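Local atomic coordinates of intracellular sulfur oxidation protein DsrF (Allochromatium vinosum, PDB entry 2HY5), a protein that is of unproven function but could take part in the oxidation of intracellular sulfur, and forms a complex with DsrE and DsrH. Residues V39-L44 / V77-D83. Numbering follows the deposited sequence.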
loop_
_atom_site.group_PDB
_atom_site.type_symbol
_atom_site.label_atom_id
_atom_site.label_comp_id
_atom_site.label_asym_id
_atom_site.label_seq_id
_atom_site.Cartn_x
_atom_site.Cartn_y
_atom_site.Cartn_z
ATOM N N VAL B 39 3.135 25.980 -11.685
ATOM C CA VAL B 39 3.452 24.680 -11.105
ATOM C C VAL B 39 4.752 24.570 -10.316
ATOM O O VAL B 39 5.750 25.202 -10.635
ATOM C CB VAL B 39 3.506 23.604 -12.220
ATOM C CG1 VAL B 39 3.901 22.253 -11.637
ATOM C CG2 VAL B 39 2.162 23.520 -12.923
ATOM N N CYS B 40 4.721 23.758 -9.267
ATOM C CA CYS B 40 5.920 23.496 -8.491
ATOM C C CYS B 40 5.871 22.026 -8.115
ATOM O O CYS B 40 4.802 21.469 -7.857
ATOM C CB CYS B 40 6.013 24.381 -7.242
ATOM S SG CYS B 40 4.777 24.111 -5.975
ATOM N N VAL B 41 7.033 21.390 -8.124
ATOM C CA VAL B 41 7.122 19.981 -7.789
ATOM C C VAL B 41 7.998 19.887 -6.557
ATOM O O VAL B 41 9.129 20.356 -6.566
ATOM C CB VAL B 41 7.761 19.183 -8.935
ATOM C CG1 VAL B 41 7.735 17.697 -8.610
ATOM C CG2 VAL B 41 7.021 19.461 -10.227
ATOM N N LEU B 42 7.460 19.300 -5.496
ATOM C CA LEU B 42 8.197 19.164 -4.248
ATOM C C LEU B 42 8.501 17.716 -3.929
ATOM O O LEU B 42 7.627 16.854 -4.011
ATOM C CB LEU B 42 7.392 19.770 -3.091
ATOM C CG LEU B 42 7.939 19.553 -1.673
ATOM C CD1 LEU B 42 9.284 20.250 -1.523
ATOM C CD2 LEU B 42 6.944 20.097 -0.653
ATOM N N PHE B 43 9.750 17.453 -3.569
ATOM C CA PHE B 43 10.168 16.114 -3.200
ATOM C C PHE B 43 10.460 16.181 -1.717
ATOM O O PHE B 43 11.332 16.927 -1.275
ATOM C CB PHE B 43 11.407 15.690 -3.991
ATOM C CG PHE B 43 11.161 15.579 -5.469
ATOM C CD1 PHE B 43 11.191 16.707 -6.280
ATOM C CD2 PHE B 43 10.850 14.348 -6.042
ATOM C CE1 PHE B 43 10.913 16.618 -7.643
ATOM C CE2 PHE B 43 10.569 14.247 -7.401
ATOM C CZ PHE B 43 10.602 15.384 -8.205
ATOM N N LEU B 44 9.698 15.407 -0.957
ATOM C CA LEU B 44 9.812 15.368 0.491
ATOM C C LEU B 44 9.872 13.927 0.980
ATOM O O LEU B 44 9.384 13.010 0.312
ATOM C CB LEU B 44 8.599 16.081 1.102
ATOM C CG LEU B 44 8.355 16.002 2.611
ATOM C CD1 LEU B 44 9.458 16.741 3.356
ATOM C CD2 LEU B 44 6.991 16.605 2.931
ATOM N N VAL B 77 8.463 23.375 -16.402
ATOM C CA VAL B 77 8.560 23.305 -14.951
ATOM C C VAL B 77 9.836 24.028 -14.523
ATOM O O VAL B 77 10.946 23.573 -14.797
ATOM C CB VAL B 77 8.605 21.856 -14.451
ATOM C CG1 VAL B 77 8.532 21.842 -12.936
ATOM C CG2 VAL B 77 7.449 21.067 -15.051
ATOM N N ARG B 78 9.660 25.162 -13.854
ATOM C CA ARG B 78 10.770 25.991 -13.400
ATOM C C ARG B 78 11.036 25.812 -11.909
ATOM O O ARG B 78 12.170 25.974 -11.447
ATOM C CB ARG B 78 10.441 27.460 -13.694
ATOM C CG ARG B 78 11.427 28.483 -13.149
ATOM C CD ARG B 78 12.776 28.392 -13.835
ATOM N NE ARG B 78 13.642 29.516 -13.495
ATOM C CZ ARG B 78 13.465 30.760 -13.932
ATOM N NH1 ARG B 78 12.450 31.050 -14.735
ATOM N NH2 ARG B 78 14.306 31.717 -13.564
ATOM N N ARG B 79 9.988 25.470 -11.164
ATOM C CA ARG B 79 10.095 25.301 -9.721
ATOM C C ARG B 79 10.095 23.851 -9.242
ATOM O O ARG B 79 9.047 23.213 -9.156
ATOM C CB ARG B 79 8.962 26.062 -9.029
ATOM C CG ARG B 79 8.943 27.548 -9.329
ATOM C CD ARG B 79 10.275 28.189 -8.970
ATOM N NE ARG B 79 10.308 29.611 -9.304
ATOM C CZ ARG B 79 11.377 30.387 -9.165
ATOM N NH1 ARG B 79 12.510 29.883 -8.698
ATOM N NH2 ARG B 79 11.313 31.670 -9.493
ATOM N N ILE B 80 11.281 23.352 -8.917
ATOM C CA ILE B 80 11.453 21.993 -8.421
ATOM C C ILE B 80 12.164 22.124 -7.079
ATOM O O ILE B 80 13.277 22.638 -7.009
ATOM C CB ILE B 80 12.293 21.154 -9.401
ATOM C CG1 ILE B 80 11.535 21.022 -10.726
ATOM C CG2 ILE B 80 12.584 19.785 -8.807
ATOM C CD1 ILE B 80 12.270 20.228 -11.783
ATOM N N TYR B 81 11.501 21.679 -6.016
ATOM C CA TYR B 81 12.051 21.789 -4.669
ATOM C C TYR B 81 12.328 20.462 -3.988
ATOM O O TYR B 81 11.605 19.487 -4.177
ATOM C CB TYR B 81 11.099 22.592 -3.784
ATOM C CG TYR B 81 10.754 23.961 -4.320
ATOM C CD1 TYR B 81 9.533 24.199 -4.951
ATOM C CD2 TYR B 81 11.645 25.023 -4.187
ATOM C CE1 TYR B 81 9.206 25.466 -5.434
ATOM C CE2 TYR B 81 11.332 26.289 -4.665
ATOM C CZ TYR B 81 10.113 26.505 -5.285
ATOM O OH TYR B 81 9.808 27.760 -5.749
ATOM N N VAL B 82 13.371 20.451 -3.162
ATOM C CA VAL B 82 13.766 19.261 -2.420
ATOM C C VAL B 82 13.971 19.651 -0.963
ATOM O O VAL B 82 14.711 20.585 -0.665
ATOM C CB VAL B 82 15.077 18.668 -2.980
ATOM C CG1 VAL B 82 15.445 17.404 -2.217
ATOM C CG2 VAL B 82 14.904 18.362 -4.459
ATOM N N ASP B 83 13.303 18.934 -0.061
ATOM C CA ASP B 83 13.385 19.205 1.374
ATOM C C ASP B 83 14.767 18.878 1.932
ATOM O O ASP B 83 15.193 17.733 1.899
ATOM C CB ASP B 83 12.320 18.391 2.113
ATOM C CG ASP B 83 12.297 18.678 3.599
ATOM O OD1 ASP B 83 12.057 19.847 3.972
ATOM O OD2 ASP B 83 12.520 17.738 4.392
HETATM O O HOH W 1 7.190 26.038 -12.453
#
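The carbonyl oxygen of Y81 accepts a hydrogen bond from F43 N at 2.8 Å, the donor tilted 20° from the carbonyl plane, and the L42 CA-H makes a weaker approach to the same atom. The F43 ring adds a third neighbour: CG of F43 lies anti to the carbonyl carbon and beside the backbone N (chi1 -64°), which leaves CD1 3.5 Å from Y81 O, near the ring plane. V41 O accepts a hydrogen bond from Y81 N at 2.8 Å, with an almost straight N-H...O angle of 171° and with the I80 CA-H as a weaker contact. V41 N to R79 O and D83 N to F43 O continue this ladder, whose strand segments run nearly parallel, their axes approaching to 4.7 Å. They are neighbours within the parallel sheet of an alpha/beta fold, between strands 7-12 and 115-118, and residues alternate across its two faces. On one face the L42 and Y81 side chains cross at about a right angle, L42 CD1 3.7 Å from Y81 CB, while C40 CB meets the ring edge at CE1; helix 120-129 packs on L42 and Y81 here. On the other, I80 CG2 lies 3.8 Å from F43 CE1 at the ring edge, the two side chains running alongside each other. Beyond the regular pairing, L44 CD1 sits 3.4 Å from D83 CG, beside the carboxylate that N-caps the following helix and is hydrogen-bonded to S86 OG through OD2; F23 of the DsrH chain packs against both L44 and D83.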